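Long-range contacts in acylphosphatase (Coxiella burnetii, PDB 3TRG), which catalyses the hydrolysis of acyl phosphates to a carboxylate and inorganic phosphate: residues Lys9-Ile14 with Cys57-Ser62; His15-Gly20 with His49-Leu54. All coordinates share one frame; numbering follows the deposited sequence. Where two conformers were deposited one is given.

Contact 1. Residues Lys9-Ile14 with Cys57-Ser62; sequences KNETCI and CGERDS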
loop_
_atom_site.group_PDB
_atom_site.type_symbol
_atom_site.label_atom_id
_atom_site.label_comp_id
_atom_site.label_asym_id
_atom_site.label_seq_id
_atom_site.Cartn_x
_atom_site.Cartn_y
_atom_site.Cartn_z
ATOM N N LYS A 9 -17.940 8.046 -3.786
ATOM C CA LYS A 9 -18.649 7.203 -2.835
ATOM C C LYS A 9 -17.889 5.909 -2.550
ATOM O O LYS A 9 -17.784 5.467 -1.403
ATOM C CB LYS A 9 -20.021 6.864 -3.425
ATOM C CG LYS A 9 -20.977 6.180 -2.489
ATOM C CD LYS A 9 -22.304 5.869 -3.189
ATOM C CE LYS A 9 -22.982 7.123 -3.724
ATOM N NZ LYS A 9 -24.335 6.830 -4.308
ATOM N N ASN A 10 -17.363 5.308 -3.611
ATOM C CA ASN A 10 -16.841 3.951 -3.549
ATOM C C ASN A 10 -15.334 3.860 -3.362
ATOM O O ASN A 10 -14.771 2.769 -3.406
ATOM C CB ASN A 10 -17.247 3.178 -4.809
ATOM C CG ASN A 10 -18.715 2.804 -4.817
ATOM O OD1 ASN A 10 -19.301 2.549 -3.769
ATOM N ND2 ASN A 10 -19.316 2.773 -6.004
ATOM N N GLU A 11 -14.670 4.993 -3.162
ATOM C CA GLU A 11 -13.220 4.956 -2.992
ATOM C C GLU A 11 -12.761 5.764 -1.786
ATOM O O GLU A 11 -13.416 6.724 -1.373
ATOM C CB GLU A 11 -12.513 5.433 -4.266
ATOM C CG GLU A 11 -12.887 4.606 -5.488
ATOM C CD GLU A 11 -12.312 5.142 -6.786
ATOM O OE1 GLU A 11 -11.542 6.126 -6.756
ATOM O OE2 GLU A 11 -12.642 4.574 -7.844
ATOM N N THR A 12 -11.633 5.360 -1.217
ATOM C CA THR A 12 -11.004 6.147 -0.170
ATOM C C THR A 12 -9.497 5.944 -0.235
ATOM O O THR A 12 -8.995 5.303 -1.151
ATOM C CB THR A 12 -11.544 5.769 1.228
ATOM O OG1 THR A 12 -11.116 6.741 2.187
ATOM C CG2 THR A 12 -11.057 4.377 1.632
ATOM N N CYS A 13 -8.775 6.493 0.732
ATOM C CA CYS A 13 -7.329 6.338 0.777
ATOM C C CYS A 13 -6.894 5.910 2.171
ATOM O O CYS A 13 -7.529 6.275 3.169
ATOM C CB CYS A 13 -6.628 7.655 0.433
ATOM S SG CYS A 13 -6.851 8.251 -1.249
ATOM N N ILE A 14 -5.806 5.146 2.234
ATOM C CA ILE A 14 -5.192 4.795 3.511
ATOM C C ILE A 14 -3.694 5.092 3.479
ATOM O O ILE A 14 -3.087 5.156 2.404
ATOM C CB ILE A 14 -5.413 3.305 3.885
ATOM C CG1 ILE A 14 -4.703 2.381 2.891
ATOM C CG2 ILE A 14 -6.909 2.985 3.984
ATOM C CD1 ILE A 14 -4.627 0.928 3.362
ATOM N N CYS A 57 -5.005 4.275 -2.659
ATOM C CA CYS A 57 -6.331 4.834 -2.882
ATOM C C CYS A 57 -7.081 3.985 -3.893
ATOM O O CYS A 57 -6.504 3.522 -4.882
ATOM C CB CYS A 57 -6.232 6.257 -3.436
ATOM S SG CYS A 57 -5.365 7.441 -2.389
ATOM N N GLY A 58 -8.372 3.800 -3.647
ATOM C CA GLY A 58 -9.232 3.097 -4.576
ATOM C C GLY A 58 -10.406 2.486 -3.840
ATOM O O GLY A 58 -10.773 2.937 -2.754
ATOM N N GLU A 59 -10.999 1.456 -4.428
ATOM C CA GLU A 59 -12.152 0.811 -3.817
ATOM C C GLU A 59 -11.770 0.107 -2.518
ATOM O O GLU A 59 -10.656 -0.397 -2.380
ATOM C CB GLU A 59 -12.813 -0.132 -4.820
ATOM C CG GLU A 59 -13.404 0.645 -5.988
ATOM C CD GLU A 59 -14.260 -0.193 -6.908
ATOM O OE1 GLU A 59 -14.138 -1.434 -6.879
ATOM O OE2 GLU A 59 -15.064 0.400 -7.658
ATOM N N ARG A 60 -12.689 0.090 -1.557
ATOM C CA ARG A 60 -12.375 -0.405 -0.215
ATOM C C ARG A 60 -12.085 -1.906 -0.156
ATOM O O ARG A 60 -11.228 -2.339 0.616
ATOM C CB ARG A 60 -13.482 -0.017 0.769
ATOM C CG ARG A 60 -13.580 1.494 0.972
ATOM C CD ARG A 60 -14.801 1.868 1.800
ATOM N NE ARG A 60 -14.947 3.313 1.958
ATOM C CZ ARG A 60 -15.553 4.101 1.074
ATOM N NH1 ARG A 60 -16.055 3.581 -0.039
ATOM N NH2 ARG A 60 -15.650 5.408 1.294
ATOM N N ASP A 61 -12.783 -2.702 -0.960
ATOM C CA ASP A 61 -12.481 -4.125 -1.006
ATOM C C ASP A 61 -11.019 -4.336 -1.396
ATOM O O ASP A 61 -10.321 -5.135 -0.777
ATOM C CB ASP A 61 -13.393 -4.859 -1.988
ATOM C CG ASP A 61 -14.797 -5.078 -1.447
ATOM O OD1 ASP A 61 -15.128 -4.547 -0.368
ATOM O OD2 ASP A 61 -15.572 -5.787 -2.122
ATOM N N SER A 62 -10.566 -3.618 -2.424
ATOM C CA SER A 62 -9.173 -3.713 -2.865
ATOM C C SER A 62 -8.212 -3.251 -1.773
ATOM O O SER A 62 -7.197 -3.894 -1.512
ATOM C CB SER A 62 -8.942 -2.904 -4.142
ATOM O OG SER A 62 -9.565 -3.531 -5.248
HETATM O O HOH W 1 -16.526 8.066 0.329
HETATM O O HOH W 2 -15.396 0.949 -1.695
HETATM O O HOH W 3 -14.934 3.203 -8.154
#
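Cys-13 and Cys-57 each set SG beside their own backbone N, anti to the carbonyl carbon (chi1 -66° and -60°), and the two sulphurs meet in a disulfide, Cys-13 SG to Cys-57 SG 2.0 Å. The cysteines are an antiparallel non-hydrogen-bonded pair, with CA atoms 4.1 Å apart between Cys-13 and Cys-57. One residue along, Thr-12 and Gly-58 form the hydrogen-bonded pair: Thr-12 N gives to Gly-58 O and Gly-58 N to Thr-12 O, each at 3.0 Å. Gly-58 is where the chain turns its corner between strand 52-57 and helix 60-69, at backbone angles that call for glycine, with Glu-59 at the N-cap position.

Arg-60 reaches back to residues 9-12. Its chain, extended from CG to NE, crosses the Thr-12 side chain at about a right angle, CG lying 3.9 Å from Thr-12 CG2. The guanidinium has Glu-11 C over one face, displaced toward the rim, while in its plane NH1 donates to a lone pair of Lys-9 O at 2.9 Å; the bond from NH2 to that oxygen is weak. A water adds a second link, giving to Asn-10 O and accepting from Arg-60 N and NH1.

Glu-11 and Glu-59 bring their carboxylates near each other, OE2 to OE2 4.8 Å, and one water donates to both oxygens. Lys-7 forms a salt bridge with Glu-11 OE2, which probably eases the like charges. Thr-12 OG1 is hydrogen-bonded to Glu-86 OE2 of strand 78-87. The whole is a cross-strand disulfide between neighbouring antiparallel strands of the acylphosphatase sheet, where strand 52-57 gives way, through Gly-58, to helix 60-69.

Contact 2. Residues His15-Gly20 with His49-Leu54; sequences HVTVSG and HGDVEL. With EDO (1,2-ethanediol), chain C.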
loop_
_atom_site.group_PDB
_atom_site.type_symbol
_atom_site.label_atom_id
_atom_site.label_comp_id
_atom_site.label_asym_id
_atom_site.label_seq_id
_atom_site.Cartn_x
_atom_site.Cartn_y
_atom_site.Cartn_z
ATOM N N HIS A 15 -3.115 5.276 4.660
ATOM C CA HIS A 15 -1.676 5.413 4.827
ATOM C C HIS A 15 -1.206 4.236 5.676
ATOM O O HIS A 15 -1.872 3.861 6.641
ATOM C CB HIS A 15 -1.358 6.739 5.518
ATOM C CG HIS A 15 0.096 6.937 5.815
ATOM N ND1 HIS A 15 0.627 6.753 7.074
ATOM C CD2 HIS A 15 1.128 7.310 5.022
ATOM C CE1 HIS A 15 1.925 7.004 7.042
ATOM N NE2 HIS A 15 2.254 7.345 5.808
ATOM N N VAL A 16 -0.071 3.648 5.306
ATOM C CA VAL A 16 0.404 2.430 5.958
ATOM C C VAL A 16 1.893 2.496 6.242
ATOM O O VAL A 16 2.661 3.030 5.441
ATOM C CB VAL A 16 0.182 1.198 5.064
ATOM C CG1 VAL A 16 0.315 -0.096 5.879
ATOM C CG2 VAL A 16 -1.178 1.270 4.368
ATOM N N THR A 17 2.291 1.952 7.390
ATOM C CA THR A 17 3.687 1.596 7.621
ATOM C C THR A 17 3.786 0.098 7.887
ATOM O O THR A 17 2.934 -0.487 8.562
ATOM C CB THR A 17 4.338 2.386 8.771
ATOM O OG1 THR A 17 3.543 2.261 9.953
ATOM C CG2 THR A 17 4.471 3.859 8.400
ATOM N N VAL A 18 4.824 -0.516 7.331
ATOM C CA VAL A 18 5.030 -1.953 7.444
ATOM C C VAL A 18 6.413 -2.190 8.024
ATOM O O VAL A 18 7.411 -1.738 7.470
ATOM C CB VAL A 18 4.923 -2.641 6.072
ATOM C CG1 VAL A 18 5.123 -4.154 6.213
ATOM C CG2 VAL A 18 3.570 -2.340 5.427
ATOM N N SER A 19 6.468 -2.898 9.149
ATOM C CA SER A 19 7.734 -3.146 9.823
ATOM C C SER A 19 8.166 -4.600 9.702
ATOM O O SER A 19 7.346 -5.485 9.451
ATOM C CB SER A 19 7.639 -2.761 11.302
ATOM O OG SER A 19 6.751 -3.621 11.998
ATOM N N GLY A 20 9.460 -4.834 9.895
ATOM C CA GLY A 20 10.012 -6.175 9.869
ATOM C C GLY A 20 11.234 -6.266 8.980
ATOM O O GLY A 20 11.952 -5.284 8.781
ATOM N N HIS A 49 16.644 2.497 6.763
ATOM C CA HIS A 49 16.835 1.909 8.084
ATOM C C HIS A 49 15.532 1.726 8.849
ATOM O O HIS A 49 15.544 1.517 10.060
ATOM C CB HIS A 49 17.808 2.749 8.918
ATOM C CG HIS A 49 19.138 2.950 8.265
ATOM N ND1 HIS A 49 19.951 1.896 7.899
ATOM C CD2 HIS A 49 19.799 4.074 7.913
ATOM C CE1 HIS A 49 21.052 2.368 7.348
ATOM N NE2 HIS A 49 20.988 3.687 7.344
ATOM N N GLY A 50 14.410 1.787 8.140
ATOM C CA GLY A 50 13.117 1.779 8.793
ATOM C C GLY A 50 12.045 0.985 8.073
ATOM O O GLY A 50 12.325 -0.028 7.424
ATOM N N ASP A 51 10.809 1.459 8.192
ATOM C CA ASP A 51 9.637 0.742 7.700
ATOM C C ASP A 51 9.393 0.989 6.224
ATOM O O ASP A 51 9.936 1.926 5.644
ATOM C CB ASP A 51 8.383 1.208 8.450
ATOM C CG ASP A 51 8.412 0.870 9.925
ATOM O OD1 ASP A 51 9.129 -0.068 10.316
ATOM O OD2 ASP A 51 7.694 1.544 10.690
ATOM N N VAL A 52 8.550 0.155 5.622
ATOM C CA VAL A 52 7.985 0.483 4.323
ATOM C C VAL A 52 6.812 1.426 4.568
ATOM O O VAL A 52 6.066 1.254 5.533
ATOM C CB VAL A 52 7.532 -0.784 3.569
ATOM C CG1 VAL A 52 6.600 -0.438 2.416
ATOM C CG2 VAL A 52 8.744 -1.553 3.067
ATOM N N GLU A 53 6.672 2.449 3.731
ATOM C CA GLU A 53 5.578 3.398 3.881
ATOM C C GLU A 53 4.820 3.504 2.567
ATOM O O GLU A 53 5.424 3.553 1.500
ATOM C CB GLU A 53 6.094 4.779 4.300
ATOM C CG GLU A 53 4.977 5.794 4.510
ATOM C CD GLU A 53 5.480 7.218 4.660
ATOM O OE1 GLU A 53 6.680 7.462 4.411
ATOM O OE2 GLU A 53 4.662 8.092 5.020
ATOM N N LEU A 54 3.493 3.533 2.634
ATOM C CA LEU A 54 2.710 3.676 1.410
ATOM C C LEU A 54 1.406 4.426 1.630
ATOM O O LEU A 54 0.898 4.506 2.747
ATOM C CB LEU A 54 2.408 2.306 0.777
ATOM C CG LEU A 54 1.569 1.351 1.632
ATOM C CD1 LEU A 54 0.451 0.756 0.793
ATOM C CD2 LEU A 54 2.445 0.256 2.211
HETATM C C1 EDO C . -0.808 4.824 9.903
HETATM O O1 EDO C . -0.751 6.139 9.331
HETATM C C2 EDO C . 0.496 4.096 9.610
HETATM O O2 EDO C . 1.578 4.732 10.293
HETATM O O HOH W 4 10.949 -2.201 10.033
#
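His-15 NE2 donates to Glu-53 OE2 at 2.6 Å in a nearly straight bond, 176° at the hydrogen. The oxygen lies in the ring plane and offers its anti lone pair, with the carboxylate plane standing 90° to the imidazole. At the other nitrogen, ND1 is hydrogen-bonded to O1 of a 1,2-ethanediol, probably from the crystallisation liquor, at 2.7 Å. If ND1 is the donor, the imidazole would be protonated beside the carboxylate, but the hydroxyl could equally give its proton to ND1. In Glu-53 chi1 (-178°) sets CG anti to the backbone N, and the extended chain beyond takes CD out toward His-15. The ethanediol is also hydrogen-bonded to Glu-85 OE2.

Next out from the His-Glu bond, the backbones set the register. Val-16 pairs with Leu-54 and Val-18 with Val-52, each through two hydrogen bonds; Thr-17 and Glu-53 between them form the non-hydrogen-bonded pair. These are neighbouring antiparallel strands of the acylphosphatase alpha/beta sandwich, a sheet with helices packed on one side. The valines and Leu-54 occupy the sheet face turned from His-15 and Glu-53. There Val-16 and Leu-54 lie side by side, CB to CG 3.7 Å, and Val-18 CB sits 4.1 Å from Val-52 CB.

Where the strands part, Asp-51 folds against Ser-19, its OD1 3.2 Å from Ser-19 CB, and a water joins Asp-51 OD1 to Gly-20 N. In one conformer, Ser-19 OG is hydrogen-bonded to Ser-80 OG. Further out, Phe-27 of helix 27-37 covers Val-18 and Val-52, while Leu-70 packs on Val-16 and Leu-54. Val-52 also touches Asn-46, a predicted active-site residue.

How the contacts relate
Strand 11-19 runs through both contacts: its first half pairs in contact 1 and its second in contact 2, each time against strand 52-57 or the turn that follows it. The segments adjoin in sequence at Ile-14/His-15, yet the contact centres are about 20 Å apart, on opposite sides of the chain's centre. Contact 1 closes the end bearing the disulfide and the start of helix 60-69, away from the predicted active-site residues. Contact 2 borders the predicted active site: the Val-52 side chain is about 3 Å from that of Asn-46 and about 6 Å from that of Arg-28, between nearest atoms. The same strand pair joins the disulfide end of the sheet to the probable catalytic end.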